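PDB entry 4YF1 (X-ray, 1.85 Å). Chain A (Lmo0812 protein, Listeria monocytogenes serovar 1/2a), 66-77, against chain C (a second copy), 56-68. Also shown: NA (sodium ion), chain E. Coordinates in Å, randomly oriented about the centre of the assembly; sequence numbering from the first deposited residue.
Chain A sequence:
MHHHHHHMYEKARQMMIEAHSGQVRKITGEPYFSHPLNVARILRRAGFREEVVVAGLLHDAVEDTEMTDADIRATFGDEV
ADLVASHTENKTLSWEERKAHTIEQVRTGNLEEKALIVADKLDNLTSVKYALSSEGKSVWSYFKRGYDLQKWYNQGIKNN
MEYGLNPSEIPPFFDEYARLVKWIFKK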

ATOM      1  N   GLU A  66       4.222  -9.040  12.172  1.00 49.44           N
ATOM      2  CA  GLU A  66       4.649 -10.414  11.896  1.00 54.11           C
ATOM      3  C   GLU A  66       4.571 -10.788  10.423  1.00 52.03           C
ATOM      4  O   GLU A  66       4.973 -11.882  10.055  1.00 52.84           O
ATOM      5  CB  GLU A  66       3.867 -11.421  12.757  1.00 58.95           C
ATOM      6  CG  GLU A  66       4.089 -11.281  14.261  1.00 63.63           C
ATOM      7  CD  GLU A  66       5.555 -11.418  14.682  1.00 68.34           C
ATOM      8  OE1 GLU A  66       5.901 -12.442  15.311  1.00 72.71           O
ATOM      9  OE2 GLU A  66       6.375 -10.524  14.362  1.00 71.41           O
HETATM   10  N   MSE A  67       4.079  -9.885   9.578  1.00 50.57           N
HETATM   11  CA  MSE A  67       4.049 -10.145   8.132  1.00 49.60           C
HETATM   12  C   MSE A  67       5.482 -10.379   7.696  1.00 46.35           C
HETATM   13  O   MSE A  67       6.409  -9.704   8.173  1.00 45.31           O
HETATM   14  CB  MSE A  67       3.407  -8.981   7.371  1.00 50.79           C
HETATM   15  CG  MSE A  67       3.253  -9.274   5.883  1.00 52.59           C
HETATM   16 SE   MSE A  67       2.268  -7.807   4.988  1.00 57.21          SE
HETATM   17  CE  MSE A  67       1.306  -8.963   3.712  1.00 58.71           C
ATOM     18  N   THR A  68       5.670 -11.332   6.785  1.00 44.69           N
ATOM     19  CA  THR A  68       6.996 -11.735   6.316  1.00 42.78           C
ATOM     20  C   THR A  68       7.198 -11.557   4.815  1.00 40.89           C
ATOM     21  O   THR A  68       6.262 -11.256   4.075  1.00 38.36           O
ATOM     22  CB  THR A  68       7.195 -13.235   6.582  1.00 44.17           C
ATOM     23  OG1 THR A  68       6.301 -13.995   5.749  1.00 44.20           O
ATOM     24  CG2 THR A  68       6.941 -13.564   8.049  1.00 45.01           C
ATOM     25  N   ASP A  69       8.435 -11.800   4.380  1.00 39.58           N
ATOM     26  CA  ASP A  69       8.791 -11.785   2.969  1.00 38.40           C
ATOM     27  C   ASP A  69       7.913 -12.772   2.177  1.00 37.33           C
ATOM     28  O   ASP A  69       7.456 -12.462   1.074  1.00 36.16           O
ATOM     29  CB  ASP A  69      10.262 -12.198   2.799  1.00 39.00           C
ATOM     30  CG  ASP A  69      10.666 -12.316   1.342  1.00 37.82           C
ATOM     31  OD1 ASP A  69      10.961 -11.289   0.705  1.00 37.61           O
ATOM     32  OD2 ASP A  69      10.704 -13.441   0.830  1.00 37.82           O
ATOM     33  N   ALA A  70       7.710 -13.963   2.737  1.00 36.47           N
ATOM     34  CA  ALA A  70       6.893 -14.999   2.090  1.00 36.97           C
ATOM     35  C   ALA A  70       5.434 -14.557   1.900  1.00 36.65           C
ATOM     36  O   ALA A  70       4.828 -14.856   0.872  1.00 35.45           O
ATOM     37  CB  ALA A  70       6.949 -16.289   2.883  1.00 38.13           C
ATOM     38  N   ASP A  71       4.881 -13.861   2.895  1.00 36.61           N
ATOM     39  CA  ASP A  71       3.511 -13.310   2.799  1.00 37.05           C
ATOM     40  C   ASP A  71       3.425 -12.290   1.654  1.00 35.21           C
ATOM     41  O   ASP A  71       2.481 -12.320   0.861  1.00 34.10           O
ATOM     42  CB  ASP A  71       3.088 -12.629   4.100  1.00 38.14           C
ATOM     43  CG  ASP A  71       3.012 -13.583   5.280  1.00 40.93           C
ATOM     44  OD1 ASP A  71       2.590 -14.745   5.094  1.00 43.74           O
ATOM     45  OD2 ASP A  71       3.338 -13.150   6.411  1.00 41.93           O
ATOM     46  N   ILE A  72       4.410 -11.392   1.556  1.00 33.55           N
ATOM     47  CA  ILE A  72       4.401 -10.408   0.457  1.00 33.00           C
ATOM     48  C   ILE A  72       4.475 -11.081  -0.913  1.00 32.34           C
ATOM     49  O   ILE A  72       3.750 -10.687  -1.819  1.00 31.04           O
ATOM     50  CB  ILE A  72       5.520  -9.359   0.603  1.00 32.77           C
ATOM     51  CG1 ILE A  72       5.279  -8.568   1.890  1.00 33.94           C
ATOM     52  CG2 ILE A  72       5.533  -8.396  -0.592  1.00 32.34           C
ATOM     53  CD1 ILE A  72       6.291  -7.494   2.152  1.00 34.50           C
ATOM     54  N   ARG A  73       5.336 -12.093  -1.062  1.00 32.62           N
ATOM     55  CA  ARG A  73       5.463 -12.803  -2.343  1.00 33.75           C
ATOM     56  C   ARG A  73       4.188 -13.470  -2.752  1.00 34.48           C
ATOM     57  O   ARG A  73       3.822 -13.396  -3.910  1.00 34.94           O
ATOM     58  CB  ARG A  73       6.563 -13.879  -2.324  1.00 35.08           C
ATOM     59  CG  ARG A  73       7.933 -13.288  -2.339  1.00 34.46           C
ATOM     60  CD  ARG A  73       9.086 -14.279  -2.256  1.00 34.58           C
ATOM     61  NE  ARG A  73      10.214 -13.439  -1.891  1.00 34.12           N
ATOM     62  CZ  ARG A  73      10.879 -12.646  -2.735  1.00 33.53           C
ATOM     63  NH1 ARG A  73      10.643 -12.655  -4.047  1.00 33.06           N
ATOM     64  NH2 ARG A  73      11.826 -11.857  -2.245  1.00 34.01           N
ATOM     65  N   ALA A  74       3.535 -14.138  -1.801  1.00 35.48           N
ATOM     66  CA  ALA A  74       2.287 -14.863  -2.068  1.00 37.96           C
ATOM     67  C   ALA A  74       1.154 -13.951  -2.513  1.00 38.22           C
ATOM     68  O   ALA A  74       0.417 -14.301  -3.413  1.00 38.54           O
ATOM     69  CB  ALA A  74       1.849 -15.649  -0.834  1.00 39.07           C
ATOM     70  N   THR A  75       1.040 -12.774  -1.892  1.00 37.13           N
ATOM     71  CA  THR A  75      -0.051 -11.829  -2.207  1.00 38.32           C
ATOM     72  C   THR A  75       0.249 -10.803  -3.307  1.00 36.25           C
ATOM     73  O   THR A  75      -0.580 -10.593  -4.196  1.00 36.71           O
ATOM     74  CB  THR A  75      -0.492 -11.097  -0.934  1.00 39.24           C
ATOM     75  OG1 THR A  75      -0.951 -12.068   0.018  1.00 42.59           O
ATOM     76  CG2 THR A  75      -1.623 -10.133  -1.223  1.00 40.40           C
ATOM     77  N   PHE A  76       1.433 -10.192  -3.257  1.00 33.48           N
ATOM     78  CA  PHE A  76       1.829  -9.127  -4.199  1.00 32.13           C
ATOM     79  C   PHE A  76       2.810  -9.526  -5.301  1.00 32.34           C
ATOM     80  O   PHE A  76       3.056  -8.736  -6.211  1.00 33.53           O
ATOM     81  CB  PHE A  76       2.446  -7.973  -3.402  1.00 30.31           C
ATOM     82  CG  PHE A  76       1.501  -7.353  -2.408  1.00 30.02           C
ATOM     83  CD1 PHE A  76       0.582  -6.382  -2.813  1.00 30.23           C
ATOM     84  CD2 PHE A  76       1.529  -7.723  -1.077  1.00 29.99           C
ATOM     85  CE1 PHE A  76      -0.292  -5.808  -1.905  1.00 30.17           C
ATOM     86  CE2 PHE A  76       0.656  -7.151  -0.160  1.00 30.57           C
ATOM     87  CZ  PHE A  76      -0.262  -6.196  -0.575  1.00 30.64           C
ATOM     88  N   GLY A  77       3.406 -10.708  -5.196  1.00 33.03           N
ATOM     89  CA  GLY A  77       4.348 -11.191  -6.204  1.00 33.28           C
ATOM     90  C   GLY A  77       5.802 -10.909  -5.875  1.00 33.31           C
ATOM     91  O   GLY A  77       6.130 -10.157  -4.928  1.00 30.76           O
TER
ATOM     92  N   GLY C  56      -8.134  -1.284  -0.578  1.00 24.66           N
ATOM     93  CA  GLY C  56      -8.385  -2.248  -1.663  1.00 25.70           C
ATOM     94  C   GLY C  56      -7.160  -3.114  -1.874  1.00 26.91           C
ATOM     95  O   GLY C  56      -7.243  -4.353  -1.935  1.00 27.16           O
ATOM     96  N   LEU C  57      -6.018  -2.440  -1.990  1.00 26.59           N
ATOM     97  CA  LEU C  57      -4.722  -3.072  -2.140  1.00 28.99           C
ATOM     98  C   LEU C  57      -4.426  -4.109  -1.059  1.00 29.04           C
ATOM     99  O   LEU C  57      -3.819  -5.130  -1.329  1.00 31.58           O
ATOM    100  CB  LEU C  57      -3.639  -1.982  -2.054  1.00 30.83           C
ATOM    101  CG  LEU C  57      -2.203  -2.450  -2.132  1.00 33.88           C
ATOM    102  CD1 LEU C  57      -1.824  -2.690  -3.576  1.00 34.88           C
ATOM    103  CD2 LEU C  57      -1.297  -1.421  -1.507  1.00 35.10           C
ATOM    104  N   LEU C  58      -4.838  -3.825   0.167  1.00 28.42           N
ATOM    105  CA  LEU C  58      -4.547  -4.672   1.315  1.00 29.90           C
ATOM    106  C   LEU C  58      -5.501  -5.814   1.590  1.00 31.57           C
ATOM    107  O   LEU C  58      -5.157  -6.707   2.355  1.00 33.01           O
ATOM    108  CB  LEU C  58      -4.450  -3.813   2.597  1.00 29.87           C
ATOM    109  CG  LEU C  58      -3.266  -2.859   2.725  1.00 29.47           C
ATOM    110  CD1 LEU C  58      -3.384  -2.105   4.053  1.00 30.64           C
ATOM    111  CD2 LEU C  58      -1.950  -3.616   2.662  1.00 30.32           C
ATOM    112  N   HIS C  59      -6.682  -5.798   0.972  1.00 32.38           N
ATOM    113  CA  HIS C  59      -7.699  -6.814   1.224  1.00 33.53           C
ATOM    114  C   HIS C  59      -7.174  -8.274   1.259  1.00 34.56           C
ATOM    115  O   HIS C  59      -7.362  -8.960   2.246  1.00 35.96           O
ATOM    116  CB  HIS C  59      -8.828  -6.690   0.210  1.00 34.55           C
ATOM    117  CG  HIS C  59      -9.920  -7.693   0.411  1.00 37.09           C
ATOM    118  ND1 HIS C  59     -10.030  -8.836  -0.353  1.00 39.63           N
ATOM    119  CD2 HIS C  59     -10.925  -7.744   1.316  1.00 38.38           C
ATOM    120  CE1 HIS C  59     -11.072  -9.539   0.061  1.00 41.38           C
ATOM    121  NE2 HIS C  59     -11.634  -8.897   1.070  1.00 41.56           N
ATOM    122  N   ASP C  60      -6.545  -8.731   0.184  1.00 36.29           N
ATOM    123  CA  ASP C  60      -6.033 -10.115   0.124  1.00 39.26           C
ATOM    124  C   ASP C  60      -5.000 -10.387   1.211  1.00 39.52           C
ATOM    125  O   ASP C  60      -5.101 -11.372   1.939  1.00 38.76           O
ATOM    126  CB  ASP C  60      -5.419 -10.429  -1.243  1.00 40.65           C
ATOM    127  CG  ASP C  60      -6.452 -10.501  -2.357  1.00 43.50           C
ATOM    128  OD1 ASP C  60      -7.662 -10.391  -2.071  1.00 45.76           O
ATOM    129  OD2 ASP C  60      -6.050 -10.684  -3.527  1.00 45.75           O
ATOM    130  N   ALA C  61      -4.013  -9.503   1.319  1.00 38.04           N
ATOM    131  CA  ALA C  61      -2.965  -9.653   2.329  1.00 40.20           C
ATOM    132  C   ALA C  61      -3.561  -9.805   3.720  1.00 41.64           C
ATOM    133  O   ALA C  61      -3.164 -10.691   4.476  1.00 41.77           O
ATOM    134  CB  ALA C  61      -1.997  -8.480   2.288  1.00 38.69           C
ATOM    135  N   VAL C  62      -4.541  -8.967   4.038  1.00 43.16           N
ATOM    136  CA  VAL C  62      -5.180  -8.999   5.359  1.00 46.03           C
ATOM    137  C   VAL C  62      -5.866 -10.330   5.609  1.00 50.05           C
ATOM    138  O   VAL C  62      -5.719 -10.895   6.692  1.00 52.68           O
ATOM    139  CB  VAL C  62      -6.179  -7.823   5.541  1.00 45.42           C
ATOM    140  CG1 VAL C  62      -7.011  -7.977   6.811  1.00 46.84           C
ATOM    141  CG2 VAL C  62      -5.418  -6.502   5.560  1.00 45.00           C
ATOM    142  N   GLU C  63      -6.602 -10.829   4.616  1.00 52.94           N
ATOM    143  CA  GLU C  63      -7.292 -12.112   4.763  1.00 57.25           C
ATOM    144  C   GLU C  63      -6.342 -13.315   4.740  1.00 57.00           C
ATOM    145  O   GLU C  63      -6.497 -14.232   5.546  1.00 58.62           O
ATOM    146  CB  GLU C  63      -8.402 -12.276   3.727  1.00 61.84           C
ATOM    147  CG  GLU C  63      -9.562 -11.314   3.952  1.00 67.19           C
ATOM    148  CD  GLU C  63     -10.830 -11.699   3.207  1.00 73.46           C
ATOM    149  OE1 GLU C  63     -11.907 -11.180   3.581  1.00 75.98           O
ATOM    150  OE2 GLU C  63     -10.765 -12.536   2.272  1.00 80.09           O
ATOM    151  N   ASP C  64      -5.362 -13.299   3.837  1.00 54.85           N
ATOM    152  CA  ASP C  64      -4.382 -14.395   3.712  1.00 57.47           C
ATOM    153  C   ASP C  64      -3.462 -14.557   4.924  1.00 55.97           C
ATOM    154  O   ASP C  64      -2.946 -15.641   5.145  1.00 55.54           O
ATOM    155  CB  ASP C  64      -3.500 -14.219   2.466  1.00 59.95           C
ATOM    156  CG  ASP C  64      -4.275 -14.360   1.155  1.00 65.15           C
ATOM    157  OD1 ASP C  64      -5.491 -14.667   1.182  1.00 69.32           O
ATOM    158  OD2 ASP C  64      -3.650 -14.152   0.086  1.00 70.42           O
ATOM    159  N   THR C  65      -3.229 -13.478   5.671  1.00 54.70           N
ATOM    160  CA  THR C  65      -2.358 -13.510   6.854  1.00 53.84           C
ATOM    161  C   THR C  65      -3.114 -13.280   8.159  1.00 54.82           C
ATOM    162  O   THR C  65      -2.506 -13.298   9.231  1.00 55.08           O
ATOM    163  CB  THR C  65      -1.272 -12.420   6.773  1.00 52.99           C
ATOM    164  OG1 THR C  65      -1.869 -11.115   6.875  1.00 50.38           O
ATOM    165  CG2 THR C  65      -0.490 -12.534   5.473  1.00 53.64           C
ATOM    166  N   GLU C  66      -4.424 -13.041   8.068  1.00 56.39           N
ATOM    167  CA  GLU C  66      -5.248 -12.755   9.247  1.00 60.34           C
ATOM    168  C   GLU C  66      -4.612 -11.655  10.117  1.00 59.85           C
ATOM    169  O   GLU C  66      -4.442 -11.815  11.332  1.00 61.51           O
ATOM    170  CB  GLU C  66      -5.491 -14.037  10.062  1.00 64.50           C
ATOM    171  CG  GLU C  66      -6.234 -15.117   9.290  1.00 67.69           C
ATOM    172  CD  GLU C  66      -6.502 -16.366  10.116  1.00 73.78           C
ATOM    173  OE1 GLU C  66      -5.608 -16.790  10.890  1.00 76.13           O
ATOM    174  OE2 GLU C  66      -7.599 -16.948   9.966  1.00 77.95           O
HETATM  175  N   MSE C  67      -4.235 -10.558   9.468  1.00 57.20           N
HETATM  176  CA  MSE C  67      -3.624  -9.426  10.154  1.00 56.79           C
HETATM  177  C   MSE C  67      -4.720  -8.805  10.958  1.00 54.73           C
HETATM  178  O   MSE C  67      -5.819  -8.605  10.452  1.00 56.57           O
HETATM  179  CB  MSE C  67      -3.064  -8.419   9.141  1.00 58.22           C
HETATM  180  CG  MSE C  67      -1.884  -7.639   9.714  1.00 62.34           C
HETATM  181 SE   MSE C  67      -1.401  -6.080   8.597  1.00 67.01          SE
HETATM  182  CE  MSE C  67      -1.674  -6.822   6.792  1.00 62.10           C
ATOM    183  N   THR C  68      -4.437  -8.508  12.219  1.00 54.44           N
ATOM    184  CA  THR C  68      -5.432  -7.924  13.110  1.00 55.67           C
ATOM    185  C   THR C  68      -5.719  -6.471  12.778  1.00 55.68           C
ATOM    186  O   THR C  68      -4.954  -5.814  12.065  1.00 55.02           O
ATOM    187  CB  THR C  68      -4.956  -7.957  14.567  1.00 56.85           C
ATOM    188  OG1 THR C  68      -3.750  -7.186  14.694  1.00 55.30           O
ATOM    189  CG2 THR C  68      -4.700  -9.387  15.007  1.00 58.95           C
TER
HETATM  190 NA    NA E 201       7.833  -9.020   9.996  1.00 48.50          NA
HETATM  191  O   HOH W   1      -3.231 -11.767  -4.646  1.00 51.08           O

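Where two helices meet at a steep angle, a small residue at the crossing lets larger side chains close in from the partner, and the contact in 4YF1 between two copies of Lmo0812 is a compact example. The helix axes approach to 9.5 Å with an angle of 126° between their directions, and the backbones come near each other at Thr A75 and Ala C61, whose CA atoms lie 5.8 Å apart. Three residues of chain A, Thr A75, Phe A76 and Met A67, account for most of the surface that its stretch buries here.

Thr A75 points its CA-to-CB bond toward chain C and sits in the m rotamer. Its methyl packs on the backbone of the partner helix, with CG2 3.5 Å from N of Ala C61, and also meets Asp C60, CG2 to CB at 3.8 Å. The hydroxyl reaches Asp C64, one turn on from Asp C60: OG1 of Thr A75 donates a weak hydrogen bond to OD2 of Asp C64 at 3.4 Å. Its backbone adds a second link through a water, which donates to O of Thr A75 (2.9 Å) and to OD2 of Asp C60 (3.2 Å).

Phe A76 leaves its helix sideways, yet the end of its ring comes nearer to chain C. There CE1 lies 3.9 Å from CD1 of Leu C57 and CE2 lies 3.8 Å from CB of Ala C61, while CD2 of Leu C58 approaches the ring edge, 4.5 Å from CZ. The ring spans roughly one turn of the partner helix.

Met A67, a selenomethionine, precedes the helix and extends through two t rotamers to bring its terminal methyl to the same alanine: CE is 3.6 Å from CB of Ala C61. That single methyl is thus touched by both Met A67 and Phe A76, which converge on it from the other chain. Farther along, SE of Met A67 lies 4.4 Å from CE of Met C67.

Asp A71 shows how a charged residue can border such a patch. Its OD2 accepts from N of Thr A68 at 3.0 Å, and its own N donates to OG1 of Thr A68 at 3.2 Å, capping the helix. Toward chain C it offers only van der Waals contact, CG to CG2 of Thr C65 at 3.7 Å; the hydroxyl of Thr C65 instead donates to O of Ala C61, OG1 to O at 2.8 Å.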